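PDB 2WAD: penicillin-binding protein 2B from Streptococcus pneumoniae, which probably forms peptide cross-links between adjacent glycan strands of cell-wall peptidoglycan as a transpeptidase of the elongation machinery, and binds penicillin. Local coordinates for residues A[604-617]-A[630-642]. Sequence-based numbering, arbitrary orientation.
Unlike the reference sequence in segment 604-617: Asp606 (reference Asn), Thr609 (reference Leu). Unlike the reference sequence in segment 630-642: Thr640 (reference Ser), Glu641 (reference Asp).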
ATOM      1  N   PHE A 604      -6.481 -15.765 -25.780  1.00 37.00           N
ATOM      2  CA  PHE A 604      -7.444 -14.967 -24.994  1.00 38.44           C
ATOM      3  C   PHE A 604      -8.889 -15.472 -25.146  1.00 39.02           C
ATOM      4  O   PHE A 604      -9.648 -15.431 -24.187  1.00 36.58           O
ATOM      5  CB  PHE A 604      -7.474 -13.478 -25.410  1.00 37.50           C
ATOM      6  CG  PHE A 604      -6.352 -12.635 -24.857  1.00 34.43           C
ATOM      7  CD1 PHE A 604      -6.134 -12.554 -23.494  1.00 34.05           C
ATOM      8  CD2 PHE A 604      -5.544 -11.890 -25.715  1.00 37.16           C
ATOM      9  CE1 PHE A 604      -5.114 -11.771 -22.962  1.00 30.09           C
ATOM     10  CE2 PHE A 604      -4.515 -11.078 -25.199  1.00 40.48           C
ATOM     11  CZ  PHE A 604      -4.296 -11.024 -23.816  1.00 33.57           C
ATOM     12  N   SER A 605      -9.277 -15.864 -26.357  1.00 39.58           N
ATOM     13  CA  SER A 605     -10.673 -16.220 -26.654  1.00 42.17           C
ATOM     14  C   SER A 605     -10.963 -17.702 -26.455  1.00 42.82           C
ATOM     15  O   SER A 605     -12.126 -18.090 -26.418  1.00 43.33           O
ATOM     16  CB  SER A 605     -11.031 -15.889 -28.102  1.00 41.86           C
ATOM     17  OG  SER A 605     -10.607 -14.592 -28.458  1.00 42.62           O
ATOM     18  N   ASP A 606      -9.916 -18.513 -26.321  1.00 43.94           N
ATOM     19  CA  ASP A 606     -10.050 -19.975 -26.267  1.00 43.87           C
ATOM     20  C   ASP A 606     -10.653 -20.449 -24.943  1.00 43.67           C
ATOM     21  O   ASP A 606      -9.943 -20.609 -23.945  1.00 43.64           O
ATOM     22  CB  ASP A 606      -8.687 -20.635 -26.509  1.00 43.38           C
ATOM     23  CG  ASP A 606      -8.756 -22.160 -26.544  1.00 50.43           C
ATOM     24  OD1 ASP A 606      -9.860 -22.739 -26.400  1.00 51.80           O
ATOM     25  OD2 ASP A 606      -7.684 -22.785 -26.722  1.00 48.04           O
ATOM     26  N   GLY A 607     -11.962 -20.678 -24.941  1.00 43.17           N
ATOM     27  CA  GLY A 607     -12.685 -20.978 -23.708  1.00 45.73           C
ATOM     28  C   GLY A 607     -13.146 -19.735 -22.952  1.00 46.19           C
ATOM     29  O   GLY A 607     -13.563 -19.823 -21.798  1.00 45.88           O
ATOM     30  N   ALA A 608     -13.091 -18.581 -23.612  1.00 45.35           N
ATOM     31  CA  ALA A 608     -13.626 -17.323 -23.080  1.00 44.20           C
ATOM     32  C   ALA A 608     -15.150 -17.302 -22.953  1.00 44.78           C
ATOM     33  O   ALA A 608     -15.848 -17.546 -23.943  1.00 45.19           O
ATOM     34  CB  ALA A 608     -13.170 -16.155 -23.943  1.00 41.61           C
ATOM     35  N   THR A 609     -15.660 -16.977 -21.760  1.00 44.16           N
ATOM     36  CA  THR A 609     -17.107 -16.952 -21.515  1.00 44.87           C
ATOM     37  C   THR A 609     -17.744 -15.588 -21.806  1.00 45.18           C
ATOM     38  O   THR A 609     -18.968 -15.469 -21.851  1.00 44.15           O
ATOM     39  CB  THR A 609     -17.489 -17.444 -20.090  1.00 44.67           C
ATOM     40  OG1 THR A 609     -17.011 -16.524 -19.094  1.00 49.69           O
ATOM     41  CG2 THR A 609     -16.902 -18.802 -19.810  1.00 43.02           C
ATOM     42  N   VAL A 610     -16.908 -14.564 -21.987  1.00 45.00           N
ATOM     43  CA  VAL A 610     -17.316 -13.267 -22.529  1.00 43.24           C
ATOM     44  C   VAL A 610     -16.274 -12.868 -23.563  1.00 41.96           C
ATOM     45  O   VAL A 610     -15.160 -13.397 -23.554  1.00 41.63           O
ATOM     46  CB  VAL A 610     -17.342 -12.129 -21.455  1.00 47.64           C
ATOM     47  CG1 VAL A 610     -18.567 -12.242 -20.553  1.00 45.89           C
ATOM     48  CG2 VAL A 610     -16.039 -12.098 -20.660  1.00 42.50           C
ATOM     49  N   SER A 611     -16.644 -11.939 -24.440  1.00 38.96           N
ATOM     50  CA  SER A 611     -15.731 -11.396 -25.433  1.00 38.88           C
ATOM     51  C   SER A 611     -14.608 -10.601 -24.757  1.00 39.28           C
ATOM     52  O   SER A 611     -14.867  -9.663 -24.011  1.00 41.16           O
ATOM     53  CB  SER A 611     -16.501 -10.496 -26.394  1.00 38.69           C
ATOM     54  OG  SER A 611     -15.608  -9.877 -27.308  1.00 43.13           O
ATOM     55  N   ILE A 612     -13.370 -10.989 -25.040  1.00 39.06           N
ATOM     56  CA  ILE A 612     -12.164 -10.445 -24.439  1.00 36.12           C
ATOM     57  C   ILE A 612     -11.333  -9.724 -25.503  1.00 37.74           C
ATOM     58  O   ILE A 612     -11.140 -10.249 -26.612  1.00 35.68           O
ATOM     59  CB  ILE A 612     -11.314 -11.586 -23.820  1.00 33.36           C
ATOM     60  CG1 ILE A 612     -12.098 -12.245 -22.682  1.00 31.24           C
ATOM     61  CG2 ILE A 612      -9.992 -11.030 -23.306  1.00 33.14           C
ATOM     62  CD1 ILE A 612     -11.379 -13.314 -21.958  1.00 31.93           C
ATOM     63  N   SER A 613     -10.876  -8.518 -25.162  1.00 36.75           N
ATOM     64  CA  SER A 613      -9.925  -7.758 -25.973  1.00 36.63           C
ATOM     65  C   SER A 613      -8.627  -7.606 -25.173  1.00 36.44           C
ATOM     66  O   SER A 613      -8.648  -7.550 -23.942  1.00 40.22           O
ATOM     67  CB  SER A 613     -10.513  -6.386 -26.297  1.00 37.31           C
ATOM     68  OG  SER A 613     -11.735  -6.505 -27.010  1.00 42.58           O
ATOM     69  N   GLY A 614      -7.481  -7.575 -25.835  1.00 34.29           N
ATOM     70  CA  GLY A 614      -6.253  -7.500 -25.067  1.00 36.14           C
ATOM     71  C   GLY A 614      -5.016  -7.307 -25.917  1.00 35.87           C
ATOM     72  O   GLY A 614      -5.112  -7.002 -27.113  1.00 34.30           O
ATOM     73  N   LYS A 615      -3.852  -7.524 -25.303  1.00 33.58           N
ATOM     74  CA  LYS A 615      -2.570  -7.347 -26.007  1.00 36.60           C
ATOM     75  C   LYS A 615      -1.530  -8.202 -25.279  1.00 36.83           C
ATOM     76  O   LYS A 615      -1.502  -8.242 -24.056  1.00 38.64           O
ATOM     77  CB  LYS A 615      -2.178  -5.855 -25.999  1.00 35.73           C
ATOM     78  CG  LYS A 615      -0.862  -5.496 -26.678  1.00 38.33           C
ATOM     79  CD  LYS A 615      -0.971  -5.692 -28.182  1.00 28.82           C
ATOM     80  CE  LYS A 615       0.374  -5.546 -28.887  1.00 33.66           C
ATOM     81  NZ  LYS A 615       1.314  -6.702 -28.610  1.00 35.87           N
ATOM     82  N   THR A 616      -0.722  -8.937 -26.029  1.00 42.02           N
ATOM     83  CA  THR A 616       0.330  -9.789 -25.484  1.00 44.68           C
ATOM     84  C   THR A 616       1.697  -9.096 -25.400  1.00 50.59           C
ATOM     85  O   THR A 616       1.959  -8.084 -26.073  1.00 51.06           O
ATOM     86  CB  THR A 616       0.595 -10.977 -26.411  1.00 48.91           C
ATOM     87  OG1 THR A 616       0.982 -10.470 -27.700  1.00 48.35           O
ATOM     88  CG2 THR A 616      -0.624 -11.897 -26.504  1.00 40.34           C
ATOM     89  N   GLY A 617       2.581  -9.693 -24.600  1.00 54.48           N
ATOM     90  CA  GLY A 617       3.853  -9.089 -24.189  1.00 55.99           C
ATOM     91  C   GLY A 617       5.070  -9.845 -24.694  1.00 57.66           C
ATOM     92  O   GLY A 617       5.095 -11.082 -24.683  1.00 62.68           O
ATOM     93  N   THR A 630      12.793 -14.029 -21.302  1.00 77.34           N
ATOM     94  CA  THR A 630      12.087 -12.807 -21.674  1.00 74.51           C
ATOM     95  C   THR A 630      10.660 -12.808 -21.121  1.00 73.23           C
ATOM     96  O   THR A 630      10.191 -13.823 -20.608  1.00 73.38           O
ATOM     97  CB  THR A 630      12.037 -12.655 -23.201  1.00 76.22           C
ATOM     98  OG1 THR A 630      11.356 -13.780 -23.780  1.00 75.24           O
ATOM     99  CG2 THR A 630      13.454 -12.533 -23.767  1.00 78.61           C
ATOM    100  N   ASN A 631       9.956 -11.682 -21.238  1.00 71.11           N
ATOM    101  CA  ASN A 631       8.654 -11.529 -20.572  1.00 67.87           C
ATOM    102  C   ASN A 631       7.430 -12.077 -21.346  1.00 67.38           C
ATOM    103  O   ASN A 631       7.302 -11.880 -22.569  1.00 67.81           O
ATOM    104  CB  ASN A 631       8.499 -10.106 -19.994  1.00 64.66           C
ATOM    105  CG  ASN A 631       9.561  -9.786 -18.917  1.00 62.81           C
ATOM    106  OD1 ASN A 631      10.607 -10.449 -18.854  1.00 49.48           O
ATOM    107  ND2 ASN A 631       9.275  -8.814 -18.035  1.00 47.33           N
ATOM    108  N   THR A 632       6.570 -12.816 -20.631  1.00 62.48           N
ATOM    109  CA  THR A 632       5.253 -13.260 -21.122  1.00 53.08           C
ATOM    110  C   THR A 632       4.053 -12.457 -20.558  1.00 47.85           C
ATOM    111  O   THR A 632       3.082 -13.004 -20.030  1.00 46.63           O
ATOM    112  CB  THR A 632       5.085 -14.802 -21.007  1.00 53.48           C
ATOM    113  OG1 THR A 632       4.522 -15.190 -19.748  1.00 55.69           O
ATOM    114  CG2 THR A 632       6.428 -15.475 -21.128  1.00 52.93           C
ATOM    115  N   ASN A 633       4.099 -11.137 -20.682  1.00 40.33           N
ATOM    116  CA  ASN A 633       3.101 -10.300 -20.009  1.00 35.88           C
ATOM    117  C   ASN A 633       1.830 -10.199 -20.849  1.00 33.80           C
ATOM    118  O   ASN A 633       1.851 -10.477 -22.041  1.00 30.43           O
ATOM    119  CB  ASN A 633       3.696  -8.901 -19.793  1.00 36.28           C
ATOM    120  CG  ASN A 633       4.962  -8.919 -18.941  1.00 36.08           C
ATOM    121  OD1 ASN A 633       5.191  -9.826 -18.117  1.00 36.48           O
ATOM    122  ND2 ASN A 633       5.810  -7.921 -19.161  1.00 29.63           N
ATOM    123  N   ALA A 634       0.717  -9.775 -20.257  1.00 32.69           N
ATOM    124  CA  ALA A 634      -0.522  -9.647 -21.030  1.00 32.77           C
ATOM    125  C   ALA A 634      -1.425  -8.637 -20.327  1.00 32.73           C
ATOM    126  O   ALA A 634      -1.425  -8.564 -19.112  1.00 30.93           O
ATOM    127  CB  ALA A 634      -1.242 -11.012 -21.129  1.00 29.17           C
ATOM    128  N   VAL A 635      -2.192  -7.868 -21.097  1.00 33.36           N
ATOM    129  CA  VAL A 635      -3.249  -7.015 -20.555  1.00 33.22           C
ATOM    130  C   VAL A 635      -4.542  -7.325 -21.326  1.00 34.70           C
ATOM    131  O   VAL A 635      -4.486  -7.697 -22.489  1.00 35.13           O
ATOM    132  CB  VAL A 635      -2.885  -5.497 -20.672  1.00 35.49           C
ATOM    133  CG1 VAL A 635      -1.647  -5.165 -19.864  1.00 25.06           C
ATOM    134  CG2 VAL A 635      -2.660  -5.078 -22.124  1.00 32.18           C
ATOM    135  N   ALA A 636      -5.699  -7.189 -20.687  1.00 33.08           N
ATOM    136  CA  ALA A 636      -6.975  -7.527 -21.314  1.00 34.20           C
ATOM    137  C   ALA A 636      -8.115  -6.783 -20.626  1.00 31.16           C
ATOM    138  O   ALA A 636      -8.000  -6.416 -19.460  1.00 31.31           O
ATOM    139  CB  ALA A 636      -7.229  -9.056 -21.208  1.00 34.33           C
ATOM    140  N   TYR A 637      -9.231  -6.602 -21.324  1.00 32.57           N
ATOM    141  CA  TYR A 637     -10.483  -6.198 -20.675  1.00 30.88           C
ATOM    142  C   TYR A 637     -11.686  -6.916 -21.288  1.00 33.11           C
ATOM    143  O   TYR A 637     -11.565  -7.547 -22.343  1.00 33.85           O
ATOM    144  CB  TYR A 637     -10.680  -4.682 -20.734  1.00 32.22           C
ATOM    145  CG  TYR A 637     -10.700  -4.109 -22.136  1.00 33.57           C
ATOM    146  CD1 TYR A 637     -11.856  -4.120 -22.911  1.00 33.70           C
ATOM    147  CD2 TYR A 637      -9.536  -3.588 -22.705  1.00 40.53           C
ATOM    148  CE1 TYR A 637     -11.853  -3.601 -24.220  1.00 32.18           C
ATOM    149  CE2 TYR A 637      -9.533  -3.046 -23.984  1.00 41.39           C
ATOM    150  CZ  TYR A 637     -10.689  -3.075 -24.743  1.00 41.12           C
ATOM    151  OH  TYR A 637     -10.645  -2.557 -26.025  1.00 42.44           O
ATOM    152  N   ALA A 638     -12.837  -6.814 -20.626  1.00 32.94           N
ATOM    153  CA  ALA A 638     -14.038  -7.558 -20.999  1.00 37.10           C
ATOM    154  C   ALA A 638     -15.218  -7.112 -20.142  1.00 37.25           C
ATOM    155  O   ALA A 638     -15.047  -6.653 -19.017  1.00 34.94           O
ATOM    156  CB  ALA A 638     -13.821  -9.083 -20.814  1.00 37.08           C
ATOM    157  N   PRO A 639     -16.440  -7.270 -20.662  1.00 39.74           N
ATOM    158  CA  PRO A 639     -16.610  -7.697 -22.043  1.00 38.44           C
ATOM    159  C   PRO A 639     -16.262  -6.599 -23.043  1.00 41.05           C
ATOM    160  O   PRO A 639     -16.344  -5.407 -22.733  1.00 42.78           O
ATOM    161  CB  PRO A 639     -18.092  -8.078 -22.133  1.00 39.12           C
ATOM    162  CG  PRO A 639     -18.707  -7.801 -20.811  1.00 36.86           C
ATOM    163  CD  PRO A 639     -17.629  -7.493 -19.818  1.00 37.57           C
ATOM    164  N   THR A 640     -15.825  -6.992 -24.232  1.00 41.34           N
ATOM    165  CA  THR A 640     -15.413  -6.006 -25.215  1.00 42.43           C
ATOM    166  C   THR A 640     -16.379  -4.816 -25.250  1.00 46.28           C
ATOM    167  O   THR A 640     -15.954  -3.666 -25.202  1.00 44.64           O
ATOM    168  CB  THR A 640     -15.284  -6.651 -26.598  1.00 41.74           C
ATOM    169  OG1 THR A 640     -14.232  -7.624 -26.555  1.00 39.72           O
ATOM    170  CG2 THR A 640     -14.985  -5.617 -27.678  1.00 36.68           C
ATOM    171  N   GLU A 641     -17.679  -5.078 -25.322  1.00 49.94           N
ATOM    172  CA  GLU A 641     -18.601  -4.004 -25.686  1.00 52.92           C
ATOM    173  C   GLU A 641     -18.947  -3.117 -24.493  1.00 52.84           C
ATOM    174  O   GLU A 641     -19.444  -2.006 -24.656  1.00 55.00           O
ATOM    175  CB  GLU A 641     -19.870  -4.576 -26.324  1.00 54.31           C
ATOM    176  CG  GLU A 641     -19.640  -5.489 -27.533  1.00 61.98           C
ATOM    177  CD  GLU A 641     -19.650  -4.748 -28.862  1.00 76.91           C
ATOM    178  OE1 GLU A 641     -20.549  -3.903 -29.069  1.00 84.67           O
ATOM    179  OE2 GLU A 641     -18.770  -5.013 -29.713  1.00 79.76           O
ATOM    180  N   ASN A 642     -18.701  -3.601 -23.283  1.00 49.95           N
ATOM    181  CA  ASN A 642     -19.081  -2.838 -22.104  1.00 48.19           C
ATOM    182  C   ASN A 642     -18.206  -3.226 -20.910  1.00 45.80           C
ATOM    183  O   ASN A 642     -18.652  -3.956 -20.031  1.00 45.86           O
ATOM    184  CB  ASN A 642     -20.561  -3.081 -21.786  1.00 48.60           C
ATOM    185  CG  ASN A 642     -21.008  -2.365 -20.528  1.00 48.61           C
ATOM    186  OD1 ASN A 642     -20.556  -1.259 -20.239  1.00 51.47           O
ATOM    187  ND2 ASN A 642     -21.901  -2.991 -19.777  1.00 51.20           N
TER
HETATM  188  O   HOH W   1     -11.916  -3.833 -28.077  1.00 38.67           O
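Ser613 and Lys615 pair with Tyr637 and Val635 in an antiparallel beta hairpin at the edge of the transpeptidase domain's main sheet, where strand 613-616 is outermost and Lys615-Thr616-Gly617 fits the KTG motif of penicillin-binding proteins. The short strand axes run at 178° to each other, and each of the two hydrogen-bonded pairs closes with two backbone bonds, among them Tyr637 N to Ser613 O at 2.8 Å. Between them, Gly614 and Ala636 form a non-hydrogen-bonded pair drawn in to 3.8 Å between their CA atoms.

Followed outward from CB, Ser613 meets the Tyr637 ring first and Thr640 next. Its CB lies over one face of the ring, 4.0 Å from the centroid and displaced toward the rim, a CH-pi contact. With OG anti to the carbonyl carbon (chi1 -59°), the hydroxyl meets Thr640 OG1 at 2.8 Å, and a water links the same OG to Tyr637 OH. Thr640 OG1 is also 2.7 Å from Ser611 OG, so two serine hydroxyls grip one threonine oxygen. A backbone bond runs alongside: Thr640 N donates to Ser611 O from 40° above the carbonyl plane, just after the cis peptide preceding Pro639.

On the face opposite Ser613 and Tyr637, the methyls of Ala634 and Ala636 meet Phe604, and Ala636 also meets Ile612; Ala638 CB packs on Val610 CG2. The Phe604 ring approaches obliquely, its side chain also touching Pro663 and Ala666 of helix 661-676.

Lys615 starts out alongside Val635, then bends at chi2 and chi4 away from the strand. Its amine bonds to Ser443 OG, near the probable acylation site Ser386, consistent with the SxxK, SxN and KTG motifs of this family. The same NZ also donates a hydrogen bond to the carbonyl of the next residue, Thr616 O, at 3.0 Å.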